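Local coordinates for protein transcriptional regulator, GntR family (PDB 3SXM) that probably binds regulatory DNA as a metal-binding GntR-family transcription factor, of which this chain is the metal-free FCD effector domain, at residues Arg101-Leu106 and Lys123-Asn128; Glu5-Glu10 and Trp83-Leu88; Glu34-Ile39 and His63-Arg68; Lys40-Asp45 and Phe55-Glu60. The protein carries 3 engineered substitutions. One frame throughout, in Å; residues are numbered along the deposited sequence.

Interaction 1. Residues Arg101-Leu106 and Lys123-Asn128; sequences REHKEL and KEHLKN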
# COMPACT_ATOMS: atom_id res chain seq x y z
N ARG A 101 -12.51 -11.06 18.86
CA ARG A 101 -13.80 -10.42 18.75
C ARG A 101 -13.83 -9.44 17.57
O ARG A 101 -14.79 -9.40 16.81
CB ARG A 101 -14.12 -9.72 20.05
CG ARG A 101 -15.55 -9.38 20.21
CD ARG A 101 -15.71 -8.53 21.44
NE ARG A 101 -15.81 -9.31 22.67
CZ ARG A 101 -15.15 -9.02 23.79
NH1 ARG A 101 -14.32 -7.99 23.82
NH2 ARG A 101 -15.32 -9.77 24.87
N GLU A 102 -12.77 -8.65 17.43
CA GLU A 102 -12.66 -7.70 16.30
C GLU A 102 -12.68 -8.44 14.97
O GLU A 102 -13.33 -7.99 14.03
CB GLU A 102 -11.41 -6.83 16.45
CG GLU A 102 -11.50 -5.83 17.62
CD GLU A 102 -10.14 -5.18 17.98
OE1 GLU A 102 -9.08 -5.65 17.47
OE2 GLU A 102 -10.22 -4.23 18.80
N HIS A 103 -11.98 -9.56 14.91
CA HIS A 103 -11.95 -10.37 13.69
C HIS A 103 -13.30 -10.97 13.37
O HIS A 103 -13.74 -10.96 12.21
CB HIS A 103 -10.95 -11.50 13.79
CG HIS A 103 -9.56 -11.04 13.65
ND1 HIS A 103 -8.49 -11.71 14.21
CD2 HIS A 103 -9.05 -9.93 13.05
CE1 HIS A 103 -7.38 -11.04 13.94
NE2 HIS A 103 -7.69 -9.98 13.20
N LYS A 104 -13.96 -11.50 14.38
CA LYS A 104 -15.29 -12.02 14.16
C LYS A 104 -16.19 -10.99 13.53
O LYS A 104 -16.94 -11.30 12.57
CB LYS A 104 -15.90 -12.50 15.49
CG LYS A 104 -17.27 -13.12 15.33
CD LYS A 104 -17.95 -13.53 16.63
CE LYS A 104 -19.42 -13.92 16.32
NZ LYS A 104 -20.20 -14.26 17.51
N GLU A 105 -16.20 -9.77 14.06
CA GLU A 105 -17.05 -8.71 13.59
C GLU A 105 -16.62 -8.17 12.23
O GLU A 105 -17.50 -7.89 11.38
CB GLU A 105 -17.16 -7.62 14.67
CG GLU A 105 -17.95 -8.20 15.87
CD GLU A 105 -18.06 -7.29 17.06
OE1 GLU A 105 -17.23 -6.38 17.24
OE2 GLU A 105 -19.01 -7.56 17.83
N LEU A 106 -15.32 -8.11 12.01
CA LEU A 106 -14.82 -7.73 10.67
C LEU A 106 -15.35 -8.72 9.64
O LEU A 106 -15.83 -8.34 8.56
CB LEU A 106 -13.30 -7.73 10.70
CG LEU A 106 -12.55 -7.60 9.37
CD1 LEU A 106 -12.94 -6.34 8.65
CD2 LEU A 106 -11.09 -7.61 9.62
N LYS A 123 -9.15 -1.07 9.98
CA LYS A 123 -8.33 0.07 10.41
C LYS A 123 -8.39 0.16 11.94
O LYS A 123 -7.37 0.33 12.57
CB LYS A 123 -8.80 1.39 9.81
CG LYS A 123 -8.50 1.50 8.32
CD LYS A 123 -9.06 2.81 7.78
CE LYS A 123 -8.76 2.96 6.32
NZ LYS A 123 -9.41 4.14 5.67
N GLU A 124 -9.57 0.04 12.50
CA GLU A 124 -9.73 0.10 13.96
C GLU A 124 -8.93 -0.99 14.63
O GLU A 124 -8.26 -0.75 15.65
CB GLU A 124 -11.21 -0.02 14.36
CG GLU A 124 -12.05 1.16 13.94
CD GLU A 124 -13.56 0.86 14.05
OE1 GLU A 124 -13.91 -0.22 14.62
OE2 GLU A 124 -14.37 1.71 13.58
N HIS A 125 -9.00 -2.21 14.09
CA HIS A 125 -8.28 -3.33 14.65
C HIS A 125 -6.79 -3.05 14.68
O HIS A 125 -6.10 -3.24 15.71
CB HIS A 125 -8.56 -4.59 13.84
CG HIS A 125 -7.60 -5.70 14.10
ND1 HIS A 125 -7.63 -6.42 15.28
CD2 HIS A 125 -6.54 -6.15 13.40
CE1 HIS A 125 -6.65 -7.30 15.26
NE2 HIS A 125 -5.97 -7.15 14.14
N LEU A 126 -6.24 -2.59 13.56
CA LEU A 126 -4.82 -2.39 13.49
C LEU A 126 -4.38 -1.22 14.35
O LEU A 126 -3.33 -1.33 15.01
CB LEU A 126 -4.42 -2.21 11.99
CG LEU A 126 -4.57 -3.48 11.13
CD1 LEU A 126 -4.38 -3.17 9.65
CD2 LEU A 126 -3.57 -4.59 11.57
N LYS A 127 -5.15 -0.14 14.41
CA LYS A 127 -4.81 1.00 15.26
C LYS A 127 -4.94 0.62 16.73
O LYS A 127 -4.17 1.11 17.55
CB LYS A 127 -5.59 2.25 14.93
CG LYS A 127 -5.29 2.71 13.51
CD LYS A 127 -5.32 4.18 13.30
CE LYS A 127 -5.26 4.50 11.81
NZ LYS A 127 -4.91 5.92 11.46
N ASN A 128 -5.88 -0.25 17.04
CA ASN A 128 -6.08 -0.69 18.44
C ASN A 128 -4.94 -1.56 18.88
O ASN A 128 -4.42 -1.38 20.01
CB ASN A 128 -7.40 -1.48 18.58
CG ASN A 128 -8.65 -0.59 18.59
OD1 ASN A 128 -8.59 0.62 18.71
ND2 ASN A 128 -9.81 -1.24 18.51

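Interaction 2. Residues Glu5-Glu10 and Trp83-Leu88; sequences EKFIRE and WDRIDL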
# COMPACT_ATOMS: atom_id res chain seq x y z
N GLU A 5 9.35 2.01 19.39
CA GLU A 5 8.05 2.50 19.00
C GLU A 5 7.95 2.77 17.51
O GLU A 5 6.97 2.43 16.90
CB GLU A 5 7.76 3.79 19.77
CG GLU A 5 6.45 4.38 19.37
CD GLU A 5 5.96 5.45 20.31
OE1 GLU A 5 6.55 5.60 21.40
OE2 GLU A 5 5.00 6.15 19.92
N LYS A 6 9.00 3.37 16.96
CA LYS A 6 9.00 3.68 15.55
C LYS A 6 8.90 2.40 14.72
O LYS A 6 8.16 2.32 13.73
CB LYS A 6 10.22 4.52 15.16
CG LYS A 6 10.21 4.88 13.68
CD LYS A 6 11.01 6.12 13.31
CE LYS A 6 10.84 6.44 11.79
NZ LYS A 6 9.41 6.25 11.23
N PHE A 7 9.62 1.38 15.12
CA PHE A 7 9.60 0.08 14.43
C PHE A 7 8.19 -0.48 14.42
O PHE A 7 7.70 -0.98 13.42
CB PHE A 7 10.59 -0.85 15.11
CG PHE A 7 10.62 -2.23 14.57
CD1 PHE A 7 11.45 -2.55 13.53
CD2 PHE A 7 9.92 -3.24 15.18
CE1 PHE A 7 11.54 -3.82 13.05
CE2 PHE A 7 9.99 -4.55 14.67
CZ PHE A 7 10.82 -4.83 13.58
N ILE A 8 7.50 -0.37 15.54
CA ILE A 8 6.17 -0.91 15.70
C ILE A 8 5.19 -0.13 14.87
O ILE A 8 4.42 -0.71 14.11
CB ILE A 8 5.79 -0.89 17.22
CG1 ILE A 8 6.63 -1.92 17.96
CG2 ILE A 8 4.26 -1.17 17.40
CD1 ILE A 8 6.75 -1.64 19.48
N ARG A 9 5.23 1.19 14.94
CA ARG A 9 4.31 2.05 14.21
C ARG A 9 4.50 1.89 12.71
O ARG A 9 3.51 1.87 11.94
CB ARG A 9 4.49 3.50 14.63
CG ARG A 9 4.02 3.81 16.07
CD ARG A 9 3.82 5.32 16.23
NE ARG A 9 3.51 5.73 17.60
CZ ARG A 9 2.33 5.63 18.19
NH1 ARG A 9 1.29 5.09 17.58
NH2 ARG A 9 2.21 6.07 19.44
N GLU A 10 5.74 1.72 12.29
CA GLU A 10 6.03 1.56 10.86
C GLU A 10 5.41 0.28 10.38
O GLU A 10 4.92 0.21 9.24
CB GLU A 10 7.52 1.54 10.53
CG GLU A 10 8.21 2.87 10.57
CD GLU A 10 9.69 2.77 10.27
OE1 GLU A 10 10.21 1.63 10.23
OE2 GLU A 10 10.33 3.82 10.15
N TRP A 83 6.43 -10.57 6.68
CA TRP A 83 5.65 -11.35 7.62
C TRP A 83 6.37 -11.61 8.93
O TRP A 83 5.72 -11.46 9.96
CB TRP A 83 5.12 -12.70 7.02
CG TRP A 83 4.39 -13.41 8.08
CD1 TRP A 83 4.87 -14.43 8.81
CD2 TRP A 83 3.12 -13.05 8.64
NE1 TRP A 83 3.98 -14.77 9.79
CE2 TRP A 83 2.91 -13.92 9.73
CE3 TRP A 83 2.17 -12.06 8.35
CZ2 TRP A 83 1.74 -13.86 10.52
CZ3 TRP A 83 1.01 -12.01 9.11
CH2 TRP A 83 0.83 -12.89 10.20
N ASP A 84 7.64 -11.94 8.90
CA ASP A 84 8.35 -12.21 10.17
C ASP A 84 8.35 -10.98 11.03
O ASP A 84 8.23 -11.09 12.27
CB ASP A 84 9.74 -12.73 9.92
CG ASP A 84 9.76 -14.20 9.55
OD1 ASP A 84 8.73 -14.88 9.72
OD2 ASP A 84 10.82 -14.66 9.05
N ARG A 85 8.47 -9.81 10.44
CA ARG A 85 8.40 -8.55 11.19
C ARG A 85 6.99 -8.31 11.76
O ARG A 85 6.80 -7.96 12.94
CB ARG A 85 8.85 -7.39 10.28
CG ARG A 85 8.64 -6.04 10.88
CD ARG A 85 9.48 -5.00 10.20
NE ARG A 85 9.13 -3.68 10.67
CZ ARG A 85 9.83 -2.58 10.41
NH1 ARG A 85 10.93 -2.63 9.62
NH2 ARG A 85 9.44 -1.41 10.93
N ILE A 86 5.96 -8.53 10.95
CA ILE A 86 4.58 -8.47 11.38
C ILE A 86 4.38 -9.40 12.59
O ILE A 86 3.74 -9.02 13.59
CB ILE A 86 3.60 -8.83 10.24
CG1 ILE A 86 3.62 -7.74 9.16
CG2 ILE A 86 2.21 -9.10 10.79
CD1 ILE A 86 2.77 -8.02 7.96
N ASP A 87 4.92 -10.62 12.49
CA ASP A 87 4.72 -11.67 13.48
C ASP A 87 5.45 -11.28 14.76
O ASP A 87 4.95 -11.54 15.85
CB ASP A 87 5.24 -13.00 12.94
CG ASP A 87 4.60 -14.23 13.56
OD1 ASP A 87 3.64 -14.13 14.32
OD2 ASP A 87 5.08 -15.33 13.20
N LEU A 88 6.65 -10.70 14.66
CA LEU A 88 7.38 -10.22 15.85
C LEU A 88 6.49 -9.23 16.58
O LEU A 88 6.28 -9.33 17.82
CB LEU A 88 8.71 -9.59 15.42
CG LEU A 88 9.62 -8.99 16.45
CD1 LEU A 88 10.93 -8.67 15.86
CD2 LEU A 88 9.14 -7.78 17.21
O HOH W 1 12.20 -0.10 9.16

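Interaction 3. Residues Glu34-Ile39 and His63-Arg68; sequences EELLEI and HKLFIR. With BCT (bicarbonate ion), chain C.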
# COMPACT_ATOMS: atom_id res chain seq x y z
N GLU A 34 -14.14 -19.29 0.18
CA GLU A 34 -14.41 -20.38 1.12
C GLU A 34 -13.50 -20.21 2.32
O GLU A 34 -13.94 -20.49 3.47
CB GLU A 34 -14.18 -21.72 0.45
CG GLU A 34 -15.18 -21.96 -0.68
CD GLU A 34 -14.97 -23.30 -1.39
OE1 GLU A 34 -13.97 -23.99 -1.11
OE2 GLU A 34 -15.85 -23.65 -2.21
N GLU A 35 -12.28 -19.70 2.10
CA GLU A 35 -11.33 -19.56 3.20
C GLU A 35 -11.89 -18.63 4.26
O GLU A 35 -11.76 -18.91 5.45
CB GLU A 35 -9.98 -19.02 2.68
CG GLU A 35 -8.96 -18.49 3.74
CD GLU A 35 -8.19 -19.60 4.40
OE1 GLU A 35 -8.66 -20.74 4.28
OE2 GLU A 35 -7.12 -19.36 5.04
N LEU A 36 -12.55 -17.57 3.86
CA LEU A 36 -13.09 -16.60 4.82
C LEU A 36 -14.07 -17.29 5.74
O LEU A 36 -14.07 -17.07 6.95
CB LEU A 36 -13.79 -15.46 4.09
CG LEU A 36 -14.31 -14.33 4.96
CD1 LEU A 36 -13.19 -13.61 5.64
CD2 LEU A 36 -15.26 -13.35 4.22
N LEU A 37 -14.92 -18.12 5.18
CA LEU A 37 -15.88 -18.86 5.98
C LEU A 37 -15.27 -19.94 6.88
O LEU A 37 -15.74 -20.17 8.00
CB LEU A 37 -16.93 -19.47 5.06
CG LEU A 37 -17.75 -18.49 4.24
CD1 LEU A 37 -18.75 -19.26 3.42
CD2 LEU A 37 -18.51 -17.52 5.16
N GLU A 38 -14.23 -20.61 6.40
CA GLU A 38 -13.52 -21.57 7.24
C GLU A 38 -12.90 -20.85 8.46
O GLU A 38 -12.91 -21.38 9.57
CB GLU A 38 -12.39 -22.23 6.48
CG GLU A 38 -12.80 -23.22 5.45
CD GLU A 38 -11.61 -23.89 4.80
OE1 GLU A 38 -10.53 -23.95 5.43
OE2 GLU A 38 -11.77 -24.38 3.66
N ILE A 39 -12.39 -19.66 8.24
CA ILE A 39 -11.79 -18.86 9.33
C ILE A 39 -12.89 -18.45 10.28
O ILE A 39 -12.76 -18.61 11.48
CB ILE A 39 -11.07 -17.64 8.82
CG1 ILE A 39 -9.83 -18.04 7.99
CG2 ILE A 39 -10.69 -16.71 9.95
CD1 ILE A 39 -9.25 -16.89 7.17
N HIS A 63 -5.55 -12.19 7.67
CA HIS A 63 -4.85 -11.03 7.10
C HIS A 63 -4.12 -11.43 5.83
O HIS A 63 -4.15 -10.64 4.85
CB HIS A 63 -3.96 -10.38 8.14
CG HIS A 63 -4.74 -9.78 9.26
ND1 HIS A 63 -5.24 -8.49 9.24
CD2 HIS A 63 -5.19 -10.33 10.42
CE1 HIS A 63 -5.96 -8.28 10.33
NE2 HIS A 63 -5.92 -9.38 11.05
N LYS A 64 -3.54 -12.60 5.76
CA LYS A 64 -2.95 -13.10 4.49
C LYS A 64 -4.01 -13.31 3.43
O LYS A 64 -3.66 -13.14 2.25
CB LYS A 64 -2.13 -14.36 4.70
CG LYS A 64 -0.82 -14.04 5.36
CD LYS A 64 0.06 -15.23 5.52
CE LYS A 64 1.51 -14.82 5.82
NZ LYS A 64 2.32 -16.04 6.06
N LEU A 65 -5.25 -13.67 3.78
CA LEU A 65 -6.32 -13.88 2.78
C LEU A 65 -6.59 -12.57 2.08
O LEU A 65 -6.79 -12.54 0.83
CB LEU A 65 -7.64 -14.37 3.46
CG LEU A 65 -8.91 -14.33 2.59
CD1 LEU A 65 -8.80 -15.20 1.44
CD2 LEU A 65 -10.11 -14.67 3.43
N PHE A 66 -6.60 -11.47 2.80
CA PHE A 66 -6.95 -10.16 2.19
C PHE A 66 -5.92 -9.91 1.09
O PHE A 66 -6.26 -9.49 -0.03
CB PHE A 66 -6.91 -9.03 3.21
CG PHE A 66 -7.94 -9.15 4.33
CD1 PHE A 66 -9.10 -9.88 4.19
CD2 PHE A 66 -7.68 -8.54 5.54
CE1 PHE A 66 -10.03 -9.99 5.24
CE2 PHE A 66 -8.64 -8.64 6.57
CZ PHE A 66 -9.77 -9.35 6.39
N ILE A 67 -4.68 -10.15 1.42
CA ILE A 67 -3.55 -9.88 0.48
C ILE A 67 -3.63 -10.84 -0.71
O ILE A 67 -3.51 -10.42 -1.90
CB ILE A 67 -2.23 -10.03 1.21
CG1 ILE A 67 -2.10 -8.99 2.33
CG2 ILE A 67 -1.02 -10.00 0.25
CD1 ILE A 67 -1.91 -7.55 1.89
N ARG A 68 -3.86 -12.12 -0.43
CA ARG A 68 -3.88 -13.16 -1.45
C ARG A 68 -4.98 -12.91 -2.48
O ARG A 68 -4.78 -13.20 -3.67
CB ARG A 68 -4.00 -14.55 -0.79
CG ARG A 68 -4.21 -15.70 -1.74
CD ARG A 68 -3.05 -16.01 -2.59
NE ARG A 68 -1.91 -16.52 -1.84
CZ ARG A 68 -0.79 -16.95 -2.41
NH1 ARG A 68 -0.67 -16.93 -3.72
NH2 ARG A 68 0.20 -17.40 -1.66
C BCT C . -11.28 -19.70 -1.95
O1 BCT C . -12.53 -19.69 -2.26
O2 BCT C . -10.49 -18.92 -2.77
O3 BCT C . -10.88 -19.59 -0.63

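Interaction 4. Residues Lys40-Asp45 and Phe55-Glu60; sequences KGEIDD and FDDSDE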
# COMPACT_ATOMS: atom_id res chain seq x y z
N LYS A 40 -14.00 -17.96 9.75
CA LYS A 40 -15.16 -17.60 10.58
C LYS A 40 -15.58 -18.78 11.45
O LYS A 40 -15.89 -18.59 12.61
CB LYS A 40 -16.35 -17.19 9.71
CG LYS A 40 -17.63 -16.73 10.35
CD LYS A 40 -18.73 -16.68 9.27
CE LYS A 40 -19.96 -15.89 9.69
NZ LYS A 40 -20.87 -16.62 10.56
N GLY A 41 -15.60 -19.99 10.89
CA GLY A 41 -16.01 -21.17 11.58
C GLY A 41 -15.10 -21.49 12.75
O GLY A 41 -15.56 -21.92 13.83
N GLU A 42 -13.82 -21.29 12.51
CA GLU A 42 -12.79 -21.50 13.56
C GLU A 42 -13.05 -20.56 14.75
O GLU A 42 -13.01 -20.96 15.91
CB GLU A 42 -11.43 -21.16 12.96
CG GLU A 42 -10.24 -21.58 13.75
CD GLU A 42 -9.06 -21.74 12.83
OE1 GLU A 42 -8.47 -20.70 12.47
OE2 GLU A 42 -8.76 -22.89 12.43
N ILE A 43 -13.31 -19.30 14.43
CA ILE A 43 -13.52 -18.29 15.46
C ILE A 43 -14.78 -18.54 16.20
O ILE A 43 -14.81 -18.39 17.43
CB ILE A 43 -13.52 -16.88 14.79
CG1 ILE A 43 -12.10 -16.50 14.36
CG2 ILE A 43 -14.09 -15.84 15.77
CD1 ILE A 43 -12.03 -15.22 13.54
N ASP A 44 -15.80 -19.01 15.53
CA ASP A 44 -17.09 -19.26 16.14
C ASP A 44 -17.12 -20.59 16.92
O ASP A 44 -17.96 -20.77 17.76
CB ASP A 44 -18.21 -19.27 15.12
CG ASP A 44 -18.51 -17.91 14.55
OD1 ASP A 44 -18.09 -16.90 15.07
OD2 ASP A 44 -19.23 -17.88 13.58
N ASP A 45 -16.22 -21.49 16.63
CA ASP A 45 -16.19 -22.75 17.31
C ASP A 45 -15.51 -22.06 18.46
O ASP A 45 -14.32 -21.95 18.50
CB ASP A 45 -15.34 -23.73 16.54
CG ASP A 45 -15.56 -25.17 16.95
OD1 ASP A 45 -16.69 -25.62 17.17
OD2 ASP A 45 -14.54 -25.86 16.99
N PHE A 55 -6.78 -17.88 17.98
CA PHE A 55 -6.07 -16.73 17.46
C PHE A 55 -4.93 -16.97 16.46
O PHE A 55 -5.01 -16.51 15.37
CB PHE A 55 -5.56 -15.80 18.56
CG PHE A 55 -4.78 -14.59 18.06
CD1 PHE A 55 -5.41 -13.41 17.79
CD2 PHE A 55 -3.44 -14.66 17.81
CE1 PHE A 55 -4.72 -12.33 17.32
CE2 PHE A 55 -2.74 -13.58 17.34
CZ PHE A 55 -3.39 -12.42 17.12
N ASP A 56 -3.87 -17.63 16.91
CA ASP A 56 -2.66 -17.81 16.12
C ASP A 56 -3.00 -18.16 14.68
O ASP A 56 -2.63 -17.44 13.75
CB ASP A 56 -1.79 -18.91 16.72
CG ASP A 56 -1.52 -18.68 18.20
OD1 ASP A 56 -1.30 -17.52 18.60
OD2 ASP A 56 -1.52 -19.67 18.96
N ASP A 57 -3.70 -19.27 14.50
CA ASP A 57 -4.07 -19.73 13.17
C ASP A 57 -4.94 -18.71 12.45
O ASP A 57 -4.63 -18.29 11.34
CB ASP A 57 -4.80 -21.07 13.26
CG ASP A 57 -5.22 -21.59 11.90
OD1 ASP A 57 -4.70 -22.64 11.47
OD2 ASP A 57 -6.08 -20.95 11.25
N SER A 58 -6.04 -18.32 13.09
CA SER A 58 -7.04 -17.44 12.41
C SER A 58 -6.49 -16.09 12.02
O SER A 58 -6.82 -15.59 10.95
CB SER A 58 -8.38 -17.24 13.17
OG SER A 58 -8.21 -16.57 14.42
N ASP A 59 -5.68 -15.47 12.87
CA ASP A 59 -5.23 -14.11 12.61
C ASP A 59 -4.35 -14.12 11.36
O ASP A 59 -4.60 -13.35 10.43
CB ASP A 59 -4.43 -13.62 13.82
CG ASP A 59 -3.73 -12.31 13.53
OD1 ASP A 59 -4.41 -11.31 13.36
OD2 ASP A 59 -2.49 -12.29 13.37
N GLU A 60 -3.36 -15.00 11.30
CA GLU A 60 -2.43 -15.02 10.16
C GLU A 60 -3.21 -15.34 8.90
O GLU A 60 -3.08 -14.66 7.86
CB GLU A 60 -1.31 -16.01 10.38
CG GLU A 60 -0.45 -16.23 9.16
CD GLU A 60 0.74 -17.12 9.37
OE1 GLU A 60 0.94 -17.63 10.49
OE2 GLU A 60 1.51 -17.29 8.41

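Interaction 1. Residues Arg101-Leu106 and Lys123-Asn128
In the metal site of the FCD helical bundle, His103 and His125, both zinc ligands in the metal-bound protein, come together here without a metal across antiparallel helices, their rings oblique at 48°. Their NE2 atoms, His103 NE2 and His125 NE2, lie 3.4 Å apart. His103 NE2 sits over one face of the His125 ring, offset toward its rim. The other nitrogen of His125 is held at the ring edge: ND1 donates to Glu102 OE1 at 2.7 Å, with an N-H...O angle of 161°. That oxygen lies near the imidazole plane and is met almost along its C-O axis, while the carboxylate itself stands nearly perpendicular to the ring. Because CG of His125 is anti to the backbone N (chi1 165°), the ring leans toward helix 96-111. Glu102 OE2 takes a second bond, from Asn128 ND2 at 3.0 Å, reaching it from above the carboxylate plane. Glu102 thus acts as a second-shell residue, fixing the rotation of His125, and a salt bridge from Arg95 to OE1 steadies it in turn. Next to the pair, His63 of helix 51-68 hydrogen-bonds to His103, while Leu126 turns to helix 5-25 and Leu106 packs on Phe66.

Interaction 2. Residues Glu5-Glu10 and Trp83-Leu88
Phe7 and Arg85 form the dense part of this contact, the guanidinium lying flat on the phenyl ring with centres 3.9 Å apart and planes only 15° from parallel. Phe7 CE1 sits over the middle of the guanidinium, 3.4 Å from Arg85 CZ, and CG and CD of Arg85 pack on Phe7 CZ. Its chain extended (chi1 172°), the arginine reaches helix 5-25, where Arg85 NH2 donates twice: to Phe7 O at 3.1 Å, on a carbonyl lone pair, and to Glu10 OE1 at 3.2 Å, a salt bridge on the anti lone pair. Arg85 NE is hydrogen-bonded to Thr11 OG1. This flat guanidinium-on-ring stack joins segments of helices 5-25 and 73-90 that cross at -116° near the dimer interface: Glu10 OE2, also bridged by Lys6, accepts from Glu73 N of the second subunit, whose Leu74 packs on Arg85. A leucine in place of Arg85 would probably leave Phe7 O and Glu10 OE1 without this donor and the phenyl face without its flat cover. Packing is looser beyond the ring, where exposed Leu88 brings CD2 only to 4.2 Å from Phe7 CE2. At the guanidinium edge, a water accepts from Arg85 NH1 and donates to Glu10 OE1.

Interaction 3. Residues Glu34-Ile39 and His63-Arg68
Leu65 extends toward helix 34-44 with CG anti to its own N (chi1 167°), and Glu35 (chi1 166°) bends at chi2 to run past it in the opposite direction. Both methyls of Leu65 lie against one side of the Glu35 stem, each 4.0 Å from Glu35 CG, while CD2 alone presses on the backbone of Leu36, 3.8 Å from Leu36 CA, and meets Leu36 CB at the same separation. Leu36 crosses Leu65 at about a right angle, and Ile39 CD1 touches CD2 more loosely. The two segments run antiparallel, at 172°, with axes 10.5 Å apart; in this part of the all-helical FCD domain a single leucine supplies most of helix 51-68's share of the contact, and no hydrogen bond crosses it. Shortening Leu65 to an alanine is likely to open a gap beside Leu36 and strip the Glu35 stem of its apolar cover. The Glu35 carboxylate turns instead to Arg61, which bridges Glu38 as well. At the N-terminal end of helix 34-44, a bicarbonate, probably from the crystallisation liquor, accepts two backbone bonds: Glu34 N to O1 at 3.0 Å and Glu35 N to O3 at 3.1 Å. Leu36 and Phe66 both reach Ile110 of helix 96-111.

Interaction 4. Residues Lys40-Asp45 and Phe55-Glu60
Glu42 reaches from helix 34-44 to helix 51-68, where it comes against Asp57 and Ser58. From CB its chain leaves with CG anti to the backbone N (chi1 -167°) and stays extended, so that the carboxylate carbon CD arrives 3.5 Å from Asp57 OD2. At the tip, OE1 comes to 2.7 Å from Asp57 OD2, the two carboxylates turned almost perpendicular to one another. That closeness belongs to one of two modelled conformers of Asp57 and is doubtful as evidence for a shared proton. Glu42 OE1 also lies 3.5 Å from Ser58 CB. Arg61 supplies positive charge here, forming a salt bridge with Asp57 OD2 and a long, weak ion pair with Glu42 OE2. One residue on, Ile43 sets CG1 3.9 Å from Ser58 OG, a hydroxyl that hydrogen-bonds to Ile54 O of its own helix. These contacts join consecutive helices of the FCD bundle as an antiparallel pair, the short segments crossing at -151°. On the far side of helix 51-68, Asp56 and Asp59, each a ligand of a different zinc ion in metal-bound structures, point away from helix 34-44. Asp59 packs on His103 and Ile43 on Asn100, both of helix 96-111, while Glu60 meets Trp83 of helix 73-90.

Interactions 3 and 4 are successive parts of one antiparallel helix pair, 34-44 with 51-68; their centres lie 10 Å apart, and Ile39 CG2 and Ser58 CB meet at 4.0 Å. Helix 51-68 brings both toward interaction 1 at the vacant metal site. His63 NE2 of segment 63-68 lies 2.8 Å from His103 NE2, a probable hydrogen bond, and Asp59 OD1 of segment 55-60 is 3.0 Å from His103 CE1, so four ligands of one zinc ion, Asp59, His63, His103 and His125, come from three of the contacts. Interaction 2 stands apart, its centre about 18 Å from that of interaction 1, yet Trp83 packs on Lys64 and Glu60.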